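Local structure of DNA replication licensing factor MCM related protein (Thermoplasma acidophilum, 4ME3) at residues Glu43-Tyr48 / Thr220-Ala225; Lys141-Glu146 / Val156-Asn161; Leu240-Arg245 / Phe255-Tyr260. The protein is the N-terminal part of an archaeal MCM protein, which probably binds single-stranded DNA and, in the whole protein, uses ATP to unwind duplex DNA as a replicative helicase. All coordinates share one frame; numbering follows the deposited sequence.

From the N terminus, the chain first passes through residues 43-48 at the start of strand 46-50, which contact 1 later joins to residues 220-225, closing a loop of 171 intervening residues and tying the MCM N-terminal domain to the OB domain. Within that loop lies contact 2, a short-range closure in which 141-146 pairs with 156-161 around the zinc-binding end of strand 123-147. Contact 3 follows in series, after contact 1 has closed, and pairs 240-245 with 255-260 in a second hairpin. All three reach one mixed sheet. Contacts 1 and 3 touch through Glu221 OE1 and Tyr260 OH, a probable hydrogen bond, on its neighbouring strands 215-221 and 250-261.

Contact 1. Residues Glu43-Tyr48 / Thr220-Ala225; sequences EVRTLY and TEDDLA
Thr46 and Asp223 mark the nearest backbone approach, yet 7.9 Å separates Thr46 CA from Asp223 CA, and the two hydrogen bonds that join the segments both run between side chains. One partner is the start of strand 46-50 in the MCM N-terminal domain; the other is the turn that follows strand 215-221 of the OB domain, closed by backbone bonds from Leu224 N to Glu221 O and from Ala225 N to Asp222 O. The principal link is a salt bridge in which Arg45 and Asp222 meet tip to tip. The arginine chain is extended from CG, chi3 (177°) carrying NE out to the carboxylate. Arg45 NE donates to Asp222 OD2 at 2.9 Å, and Arg45 NH2 to Asp222 OD1 at 3.0 Å, a side-on grip with one nitrogen for each oxygen. The two planes stand 60° apart. The NH2 bond is almost straight (176°) and lies in the guanidinium plane, although it meets OD1 from above the carboxylate plane; the NE bond is more bent, and uses the syn lone pair of OD2. Asn97 ND2 also bonds to that OD2. Asp223 has its strongest partner in Arg99, which forms a salt bridge with OD1, while Asp223 OD2 comes to 3.2 Å from Thr46 OG1. A water donates to Asp223 OD2 at 2.6 Å and lies 2.7 Å from Tyr48 OH, in the plane of the tyrosine ring at its edge. Leu224 CD2 comes within 3.7 Å of Tyr48 OH. Two adjacent carboxylates are thus each matched by an arginine, Arg45 or Arg99, from the N-terminal domain, consistent with a mainly electrostatic junction between the domains, with a water bridging Tyr48 OH and Asp223 OD2.

Contact 2. Residues Lys141-Glu146 / Val156-Asn161; sequences KNAAFE and VEQTEN
Ala143 and Val156 form an antiparallel hydrogen-bonded pair: Ala143 N reaches Val156 O at 3.0 Å, and Val156 N reaches Ala143 O at 2.9 Å. Here the contact is tight. Val156 O is gripped twice, since Gln158 NE2 also bonds to it, and the two donors arrive from opposite faces of its carbonyl plane. The Gln158 chain bends at chi2 (-63°), turning CD back; Gln158 NE2 lies 3.6 Å from Ala143 CB and at the edge of the Phe145 ring. Its other amide atom, OE1, is taken by Ser164 N. Phe145 adds an apolar touch, CD2 to Val156 CG2 at 4.0 Å. These pairs belong to the beta hairpin of strands 123-147 and 153-157, with Cys147 at the end of the first strand and Cys150 in the connection, two of the four cysteines that bind the zinc ion; the Phe145 side chain lies about 10 Å from the metal. On the strand's other flank, Lys141 and Asn142 both face Glu191 in a classic beta bulge. Asn142 ND2 is held by the carbonyls of Gln91 and Arg92. Towards Lys141 the backbone still holds, Gln158 N bonding to Lys141 O at 2.7 Å, but the side chains are looser. Lys141 and Glu157 run side by side, with Lys141 NZ still 4.9 Å from Glu157 OE2, while Glu157 OE1 forms its salt bridge with Arg74.

Contact 3. Residues Leu240-Arg245 / Phe255-Tyr260; sequences LRTEQR and FFTYLY
Arg241 N donates to Tyr258 O at 2.8 Å, an almost straight bond (172°), and Tyr258 N returns one to Arg241 O. The same two-way pairing recurs at Glu243 and Phe256, where Glu243 N lies 2.8 Å from Phe256 O, giving an antiparallel hairpin whose strand axes come within 4.5 Å of each other. Aromatic rings lean over the opposite strand. Arg241 CB stands 3.6 Å from the centroid of the Tyr258 ring, over its face, and Glu243 CB 3.8 Å from that of Phe256. On the other side of the sheet, Gln244 CA lies over a face of the Phe255 ring in a third CH-pi contact. Phe256 CD1 lies 3.6 Å from Arg245 NE, over one guanidinium face. A water accepts from Arg245 NE and donates to Phe255 O. Position and topology are consistent with the N-terminal beta hairpin that contacts DNA in MCM relatives. The hairpin is held by paired backbone bonds and by CH-pi contacts of rings with CB or CA atoms of the facing strand, while the guanidinium of Arg241 goes to Glu70 in a salt bridge and that of Arg245 lies against Phe256 and holds a water.

Contact 1. Residues Glu43-Tyr48 / Thr220-Ala225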
loop_
_atom_site.group_PDB
_atom_site.type_symbol
_atom_site.label_atom_id
_atom_site.label_comp_id
_atom_site.label_asym_id
_atom_site.label_seq_id
_atom_site.Cartn_x
_atom_site.Cartn_y
_atom_site.Cartn_z
ATOM N N GLU A 43 -15.889 0.575 -5.860
ATOM C CA GLU A 43 -16.148 1.672 -4.935
ATOM C C GLU A 43 -15.702 1.290 -3.527
ATOM O O GLU A 43 -15.166 2.116 -2.786
ATOM C CB GLU A 43 -17.630 2.057 -4.939
ATOM C CG GLU A 43 -18.082 2.783 -6.200
ATOM C CD GLU A 43 -18.423 1.841 -7.341
ATOM O OE1 GLU A 43 -18.076 0.644 -7.258
ATOM O OE2 GLU A 43 -19.046 2.299 -8.323
ATOM N N VAL A 44 -15.933 0.033 -3.165
ATOM C CA VAL A 44 -15.408 -0.528 -1.928
ATOM C C VAL A 44 -14.316 -1.517 -2.308
ATOM O O VAL A 44 -14.540 -2.424 -3.104
ATOM C CB VAL A 44 -16.499 -1.251 -1.124
ATOM C CG1 VAL A 44 -15.928 -1.820 0.167
ATOM C CG2 VAL A 44 -17.652 -0.303 -0.828
ATOM N N ARG A 45 -13.123 -1.340 -1.753
ATOM C CA ARG A 45 -11.985 -2.133 -2.190
ATOM C C ARG A 45 -10.960 -2.322 -1.081
ATOM O O ARG A 45 -9.758 -2.285 -1.336
ATOM C CB ARG A 45 -11.320 -1.465 -3.387
ATOM C CG ARG A 45 -10.865 -0.045 -3.113
ATOM C CD ARG A 45 -10.219 0.558 -4.334
ATOM N NE ARG A 45 -9.845 1.953 -4.123
ATOM C CZ ARG A 45 -9.690 2.841 -5.099
ATOM N NH1 ARG A 45 -9.880 2.489 -6.364
ATOM N NH2 ARG A 45 -9.356 4.089 -4.810
ATOM N N THR A 46 -11.450 -2.527 0.139
ATOM C CA THR A 46 -10.594 -2.777 1.292
ATOM C C THR A 46 -11.126 -3.929 2.138
ATOM O O THR A 46 -12.328 -4.027 2.392
ATOM C CB THR A 46 -10.500 -1.540 2.201
ATOM O OG1 THR A 46 -10.017 -0.423 1.447
ATOM C CG2 THR A 46 -9.567 -1.803 3.376
ATOM N N LEU A 47 -10.217 -4.791 2.583
ATOM C CA LEU A 47 -10.547 -5.850 3.524
ATOM C C LEU A 47 -9.585 -5.778 4.697
ATOM O O LEU A 47 -8.377 -5.727 4.499
ATOM C CB LEU A 47 -10.424 -7.226 2.863
ATOM C CG LEU A 47 -10.683 -8.410 3.799
ATOM C CD1 LEU A 47 -12.147 -8.470 4.200
ATOM C CD2 LEU A 47 -10.240 -9.724 3.161
ATOM N N TYR A 48 -10.127 -5.762 5.910
ATOM C CA TYR A 48 -9.314 -5.872 7.116
ATOM C C TYR A 48 -9.254 -7.318 7.583
ATOM O O TYR A 48 -10.285 -7.974 7.726
ATOM C CB TYR A 48 -9.891 -5.001 8.226
ATOM C CG TYR A 48 -9.655 -3.529 8.004
ATOM C CD1 TYR A 48 -8.506 -2.916 8.481
ATOM C CD2 TYR A 48 -10.571 -2.754 7.311
ATOM C CE1 TYR A 48 -8.275 -1.570 8.276
ATOM C CE2 TYR A 48 -10.347 -1.403 7.099
ATOM C CZ TYR A 48 -9.198 -0.821 7.586
ATOM O OH TYR A 48 -8.968 0.522 7.382
ATOM N N THR A 220 -0.775 8.387 4.583
ATOM C CA THR A 220 -2.077 7.736 4.573
ATOM C C THR A 220 -2.649 7.806 3.165
ATOM O O THR A 220 -2.711 8.879 2.571
ATOM C CB THR A 220 -3.059 8.392 5.565
ATOM O OG1 THR A 220 -3.278 9.765 5.206
ATOM C CG2 THR A 220 -2.511 8.321 6.982
ATOM N N GLU A 221 -3.053 6.660 2.625
ATOM C CA GLU A 221 -3.522 6.606 1.246
ATOM C C GLU A 221 -4.937 6.062 1.137
ATOM O O GLU A 221 -5.399 5.305 1.996
ATOM C CB GLU A 221 -2.593 5.740 0.392
ATOM C CG GLU A 221 -1.206 6.317 0.179
ATOM C CD GLU A 221 -0.433 5.572 -0.892
ATOM O OE1 GLU A 221 -0.778 4.403 -1.170
ATOM O OE2 GLU A 221 0.516 6.152 -1.458
ATOM N N ASP A 222 -5.609 6.461 0.061
ATOM C CA ASP A 222 -6.921 5.938 -0.297
ATOM C C ASP A 222 -7.914 6.088 0.860
ATOM O O ASP A 222 -8.181 7.206 1.303
ATOM C CB ASP A 222 -6.776 4.488 -0.778
ATOM C CG ASP A 222 -7.921 4.042 -1.668
ATOM O OD1 ASP A 222 -8.807 4.871 -1.975
ATOM O OD2 ASP A 222 -7.918 2.862 -2.083
ATOM N N ASP A 223 -8.457 4.976 1.348
ATOM C CA ASP A 223 -9.474 5.012 2.394
ATOM C C ASP A 223 -8.964 5.562 3.724
ATOM O O ASP A 223 -9.760 5.915 4.595
ATOM C CB ASP A 223 -10.073 3.613 2.610
ATOM C CG ASP A 223 -9.014 2.523 2.688
ATOM O OD1 ASP A 223 -8.159 2.456 1.781
ATOM O OD2 ASP A 223 -9.038 1.725 3.650
ATOM N N LEU A 224 -7.645 5.634 3.885
ATOM C CA LEU A 224 -7.063 6.143 5.123
ATOM C C LEU A 224 -6.744 7.638 5.063
ATOM O O LEU A 224 -6.468 8.252 6.090
ATOM C CB LEU A 224 -5.800 5.353 5.484
ATOM C CG LEU A 224 -6.021 3.868 5.788
ATOM C CD1 LEU A 224 -4.721 3.224 6.250
ATOM C CD2 LEU A 224 -7.118 3.685 6.824
ATOM N N ALA A 225 -6.786 8.231 3.873
ATOM C CA ALA A 225 -6.510 9.660 3.745
ATOM C C ALA A 225 -7.681 10.497 4.255
ATOM O O ALA A 225 -8.836 10.111 4.110
ATOM C CB ALA A 225 -6.197 10.016 2.298
HETATM O O HOH W 1 -10.624 1.720 5.690
#

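Contact 2. Residues Lys141-Glu146 / Val156-Asn161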
loop_
_atom_site.group_PDB
_atom_site.type_symbol
_atom_site.label_atom_id
_atom_site.label_comp_id
_atom_site.label_asym_id
_atom_site.label_seq_id
_atom_site.Cartn_x
_atom_site.Cartn_y
_atom_site.Cartn_z
ATOM N N LYS A 141 -1.924 5.965 -9.533
ATOM C CA LYS A 141 -1.814 4.621 -8.968
ATOM C C LYS A 141 -1.722 3.568 -10.062
ATOM O O LYS A 141 -0.789 2.764 -10.085
ATOM C CB LYS A 141 -2.999 4.322 -8.051
ATOM C CG LYS A 141 -2.925 2.959 -7.372
ATOM C CD LYS A 141 -1.709 2.852 -6.461
ATOM C CE LYS A 141 -1.629 1.487 -5.793
ATOM N NZ LYS A 141 -2.817 1.200 -4.938
ATOM N N ASN A 142 -2.701 3.557 -10.960
ATOM C CA ASN A 142 -2.623 2.707 -12.140
ATOM C C ASN A 142 -2.590 3.594 -13.375
ATOM O O ASN A 142 -3.601 4.191 -13.747
ATOM C CB ASN A 142 -3.799 1.734 -12.201
ATOM C CG ASN A 142 -3.534 0.568 -13.133
ATOM O OD1 ASN A 142 -2.382 0.266 -13.456
ATOM N ND2 ASN A 142 -4.596 -0.095 -13.569
ATOM N N ALA A 143 -1.418 3.688 -13.993
ATOM C CA ALA A 143 -1.193 4.641 -15.076
ATOM C C ALA A 143 -1.449 4.028 -16.445
ATOM O O ALA A 143 -0.899 2.981 -16.779
ATOM C CB ALA A 143 0.223 5.174 -15.007
ATOM N N ALA A 144 -2.272 4.706 -17.241
ATOM C CA ALA A 144 -2.542 4.294 -18.613
ATOM C C ALA A 144 -1.506 4.893 -19.561
ATOM O O ALA A 144 -1.306 6.103 -19.578
ATOM C CB ALA A 144 -3.940 4.738 -19.027
ATOM N N PHE A 145 -0.860 4.040 -20.352
ATOM C CA PHE A 145 0.115 4.491 -21.340
ATOM C C PHE A 145 -0.314 4.088 -22.746
ATOM O O PHE A 145 -0.609 2.922 -23.002
ATOM C CB PHE A 145 1.495 3.905 -21.038
ATOM C CG PHE A 145 2.164 4.509 -19.836
ATOM C CD1 PHE A 145 2.907 5.671 -19.952
ATOM C CD2 PHE A 145 2.054 3.912 -18.592
ATOM C CE1 PHE A 145 3.525 6.228 -18.849
ATOM C CE2 PHE A 145 2.672 4.464 -17.487
ATOM C CZ PHE A 145 3.406 5.624 -17.617
ATOM N N GLU A 146 -0.339 5.054 -23.660
ATOM C CA GLU A 146 -0.753 4.785 -25.032
ATOM C C GLU A 146 0.446 4.519 -25.937
ATOM O O GLU A 146 1.380 5.322 -26.005
ATOM C CB GLU A 146 -1.577 5.952 -25.582
ATOM C CG GLU A 146 -1.980 5.779 -27.038
ATOM C CD GLU A 146 -2.859 6.907 -27.542
ATOM O OE1 GLU A 146 -3.229 7.787 -26.735
ATOM O OE2 GLU A 146 -3.179 6.914 -28.750
ATOM N N VAL A 156 0.374 0.465 -16.020
ATOM C CA VAL A 156 1.494 0.175 -15.134
ATOM C C VAL A 156 1.200 0.704 -13.738
ATOM O O VAL A 156 0.936 1.892 -13.560
ATOM C CB VAL A 156 2.796 0.818 -15.637
ATOM C CG1 VAL A 156 3.959 0.451 -14.718
ATOM C CG2 VAL A 156 3.085 0.392 -17.066
ATOM N N GLU A 157 1.244 -0.183 -12.749
ATOM C CA GLU A 157 1.046 0.219 -11.364
ATOM C C GLU A 157 2.198 1.108 -10.915
ATOM O O GLU A 157 3.358 0.843 -11.232
ATOM C CB GLU A 157 0.951 -1.006 -10.453
ATOM C CG GLU A 157 0.690 -0.663 -8.997
ATOM C CD GLU A 157 0.709 -1.880 -8.095
ATOM O OE1 GLU A 157 0.791 -3.010 -8.620
ATOM O OE2 GLU A 157 0.646 -1.710 -6.859
ATOM N N GLN A 158 1.869 2.161 -10.175
ATOM C CA GLN A 158 2.866 3.105 -9.692
ATOM C C GLN A 158 3.140 2.870 -8.211
ATOM O O GLN A 158 2.216 2.764 -7.409
ATOM C CB GLN A 158 2.382 4.536 -9.916
ATOM C CG GLN A 158 2.042 4.835 -11.357
ATOM C CD GLN A 158 3.247 4.729 -12.267
ATOM O OE1 GLN A 158 4.286 5.328 -12.002
ATOM N NE2 GLN A 158 3.117 3.954 -13.338
ATOM N N THR A 159 4.416 2.779 -7.860
ATOM C CA THR A 159 4.809 2.509 -6.483
ATOM C C THR A 159 5.827 3.517 -5.955
ATOM O O THR A 159 6.122 3.535 -4.761
ATOM C CB THR A 159 5.402 1.095 -6.353
ATOM O OG1 THR A 159 6.483 0.939 -7.282
ATOM C CG2 THR A 159 4.340 0.044 -6.636
ATOM N N GLU A 160 6.355 4.359 -6.840
ATOM C CA GLU A 160 7.395 5.305 -6.461
ATOM C C GLU A 160 6.976 6.739 -6.760
ATOM O O GLU A 160 5.969 6.979 -7.425
ATOM C CB GLU A 160 8.695 4.983 -7.200
ATOM C CG GLU A 160 9.259 3.608 -6.881
ATOM C CD GLU A 160 10.595 3.356 -7.552
ATOM O OE1 GLU A 160 11.100 4.269 -8.239
ATOM O OE2 GLU A 160 11.142 2.243 -7.391
ATOM N N ASN A 161 7.758 7.690 -6.260
ATOM C CA ASN A 161 7.487 9.103 -6.487
ATOM C C ASN A 161 7.739 9.490 -7.938
ATOM O O ASN A 161 7.140 10.437 -8.447
ATOM C CB ASN A 161 8.342 9.961 -5.554
ATOM C CG ASN A 161 7.948 9.804 -4.099
ATOM O OD1 ASN A 161 7.153 8.929 -3.749
ATOM N ND2 ASN A 161 8.503 10.650 -3.238
#

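Contact 3. Residues Leu240-Arg245 / Phe255-Tyr260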
loop_
_atom_site.group_PDB
_atom_site.type_symbol
_atom_site.label_atom_id
_atom_site.label_comp_id
_atom_site.label_asym_id
_atom_site.label_seq_id
_atom_site.Cartn_x
_atom_site.Cartn_y
_atom_site.Cartn_z
ATOM N N LEU A 240 7.625 0.639 7.873
ATOM C CA LEU A 240 8.640 1.668 8.026
ATOM C C LEU A 240 9.429 1.813 6.729
ATOM O O LEU A 240 9.988 0.845 6.214
ATOM C CB LEU A 240 9.572 1.345 9.193
ATOM C CG LEU A 240 10.511 2.487 9.581
ATOM C CD1 LEU A 240 9.719 3.658 10.144
ATOM C CD2 LEU A 240 11.545 2.016 10.575
ATOM N N ARG A 241 9.459 3.035 6.205
ATOM C CA ARG A 241 10.115 3.325 4.938
ATOM C C ARG A 241 11.193 4.380 5.132
ATOM O O ARG A 241 11.285 4.989 6.193
ATOM C CB ARG A 241 9.092 3.834 3.921
ATOM C CG ARG A 241 8.066 2.803 3.497
ATOM C CD ARG A 241 8.740 1.566 2.944
ATOM N NE ARG A 241 7.811 0.722 2.195
ATOM C CZ ARG A 241 8.099 -0.501 1.761
ATOM N NH1 ARG A 241 9.290 -1.033 2.005
ATOM N NH2 ARG A 241 7.193 -1.199 1.088
ATOM N N THR A 242 12.003 4.593 4.100
ATOM C CA THR A 242 13.045 5.611 4.141
ATOM C C THR A 242 12.884 6.595 2.990
ATOM O O THR A 242 12.441 6.230 1.901
ATOM C CB THR A 242 14.456 4.994 4.040
ATOM O OG1 THR A 242 14.570 4.257 2.817
ATOM C CG2 THR A 242 14.730 4.078 5.214
ATOM N N GLU A 243 13.247 7.846 3.245
ATOM C CA GLU A 243 13.201 8.888 2.230
ATOM C C GLU A 243 14.534 9.622 2.219
ATOM O O GLU A 243 15.095 9.920 3.271
ATOM C CB GLU A 243 12.060 9.863 2.518
ATOM C CG GLU A 243 11.999 11.051 1.572
ATOM C CD GLU A 243 11.502 10.677 0.190
ATOM O OE1 GLU A 243 10.827 9.634 0.060
ATOM O OE2 GLU A 243 11.783 11.430 -0.766
ATOM N N GLN A 244 15.036 9.911 1.024
ATOM C CA GLN A 244 16.367 10.488 0.867
ATOM C C GLN A 244 16.387 11.979 1.179
ATOM O O GLN A 244 15.524 12.726 0.723
ATOM C CB GLN A 244 16.863 10.258 -0.562
ATOM C CG GLN A 244 18.313 10.655 -0.790
ATOM C CD GLN A 244 18.811 10.265 -2.167
ATOM O OE1 GLN A 244 18.026 10.111 -3.104
ATOM N NE2 GLN A 244 20.122 10.095 -2.296
ATOM N N ARG A 245 17.370 12.408 1.967
ATOM C CA ARG A 245 17.598 13.831 2.182
ATOM C C ARG A 245 18.259 14.402 0.939
ATOM O O ARG A 245 19.088 13.742 0.311
ATOM C CB ARG A 245 18.512 14.069 3.387
ATOM C CG ARG A 245 17.941 13.633 4.726
ATOM C CD ARG A 245 17.008 14.678 5.316
ATOM N NE ARG A 245 16.693 14.391 6.714
ATOM C CZ ARG A 245 15.696 14.950 7.393
ATOM N NH1 ARG A 245 14.898 15.835 6.810
ATOM N NH2 ARG A 245 15.493 14.621 8.662
ATOM N N PHE A 255 19.350 9.638 5.103
ATOM C CA PHE A 255 17.934 9.414 4.867
ATOM C C PHE A 255 17.171 9.714 6.151
ATOM O O PHE A 255 17.772 9.976 7.193
ATOM C CB PHE A 255 17.690 7.962 4.441
ATOM C CG PHE A 255 17.933 7.702 2.976
ATOM C CD1 PHE A 255 19.188 7.884 2.419
ATOM C CD2 PHE A 255 16.904 7.258 2.159
ATOM C CE1 PHE A 255 19.411 7.640 1.076
ATOM C CE2 PHE A 255 17.121 7.013 0.815
ATOM C CZ PHE A 255 18.376 7.205 0.273
ATOM N N PHE A 256 15.848 9.690 6.072
ATOM C CA PHE A 256 15.022 9.713 7.272
ATOM C C PHE A 256 13.907 8.693 7.104
ATOM O O PHE A 256 13.550 8.338 5.980
ATOM C CB PHE A 256 14.462 11.114 7.553
ATOM C CG PHE A 256 13.552 11.647 6.476
ATOM C CD1 PHE A 256 14.072 12.276 5.359
ATOM C CD2 PHE A 256 12.177 11.541 6.599
ATOM C CE1 PHE A 256 13.238 12.773 4.372
ATOM C CE2 PHE A 256 11.338 12.034 5.617
ATOM C CZ PHE A 256 11.868 12.656 4.504
ATOM N N THR A 257 13.375 8.209 8.217
ATOM C CA THR A 257 12.311 7.219 8.162
ATOM C C THR A 257 10.939 7.877 8.173
ATOM O O THR A 257 10.764 8.972 8.713
ATOM C CB THR A 257 12.381 6.251 9.350
ATOM O OG1 THR A 257 12.332 6.991 10.574
ATOM C CG2 THR A 257 13.657 5.425 9.305
ATOM N N TYR A 258 9.974 7.193 7.568
ATOM C CA TYR A 258 8.573 7.577 7.651
ATOM C C TYR A 258 7.741 6.304 7.662
ATOM O O TYR A 258 8.244 5.227 7.351
ATOM C CB TYR A 258 8.175 8.493 6.490
ATOM C CG TYR A 258 8.120 7.833 5.129
ATOM C CD1 TYR A 258 9.246 7.771 4.317
ATOM C CD2 TYR A 258 6.934 7.291 4.646
ATOM C CE1 TYR A 258 9.195 7.183 3.066
ATOM C CE2 TYR A 258 6.875 6.699 3.401
ATOM C CZ TYR A 258 8.008 6.649 2.614
ATOM O OH TYR A 258 7.947 6.055 1.376
ATOM N N LEU A 259 6.472 6.420 8.029
ATOM C CA LEU A 259 5.629 5.246 8.167
ATOM C C LEU A 259 4.542 5.245 7.109
ATOM O O LEU A 259 3.817 6.226 6.962
ATOM C CB LEU A 259 5.002 5.217 9.554
ATOM C CG LEU A 259 4.397 3.884 10.004
ATOM C CD1 LEU A 259 5.490 2.851 10.243
ATOM C CD2 LEU A 259 3.565 4.087 11.258
ATOM N N TYR A 260 4.446 4.144 6.367
ATOM C CA TYR A 260 3.358 3.940 5.422
ATOM C C TYR A 260 2.211 3.229 6.127
ATOM O O TYR A 260 2.322 2.056 6.498
ATOM C CB TYR A 260 3.829 3.116 4.226
ATOM C CG TYR A 260 2.739 2.895 3.212
ATOM C CD1 TYR A 260 2.464 3.852 2.245
ATOM C CD2 TYR A 260 1.970 1.740 3.231
ATOM C CE1 TYR A 260 1.463 3.661 1.320
ATOM C CE2 TYR A 260 0.960 1.539 2.308
ATOM C CZ TYR A 260 0.712 2.505 1.354
ATOM O OH TYR A 260 -0.289 2.317 0.430
HETATM O O HOH W 2 17.878 12.357 8.654
#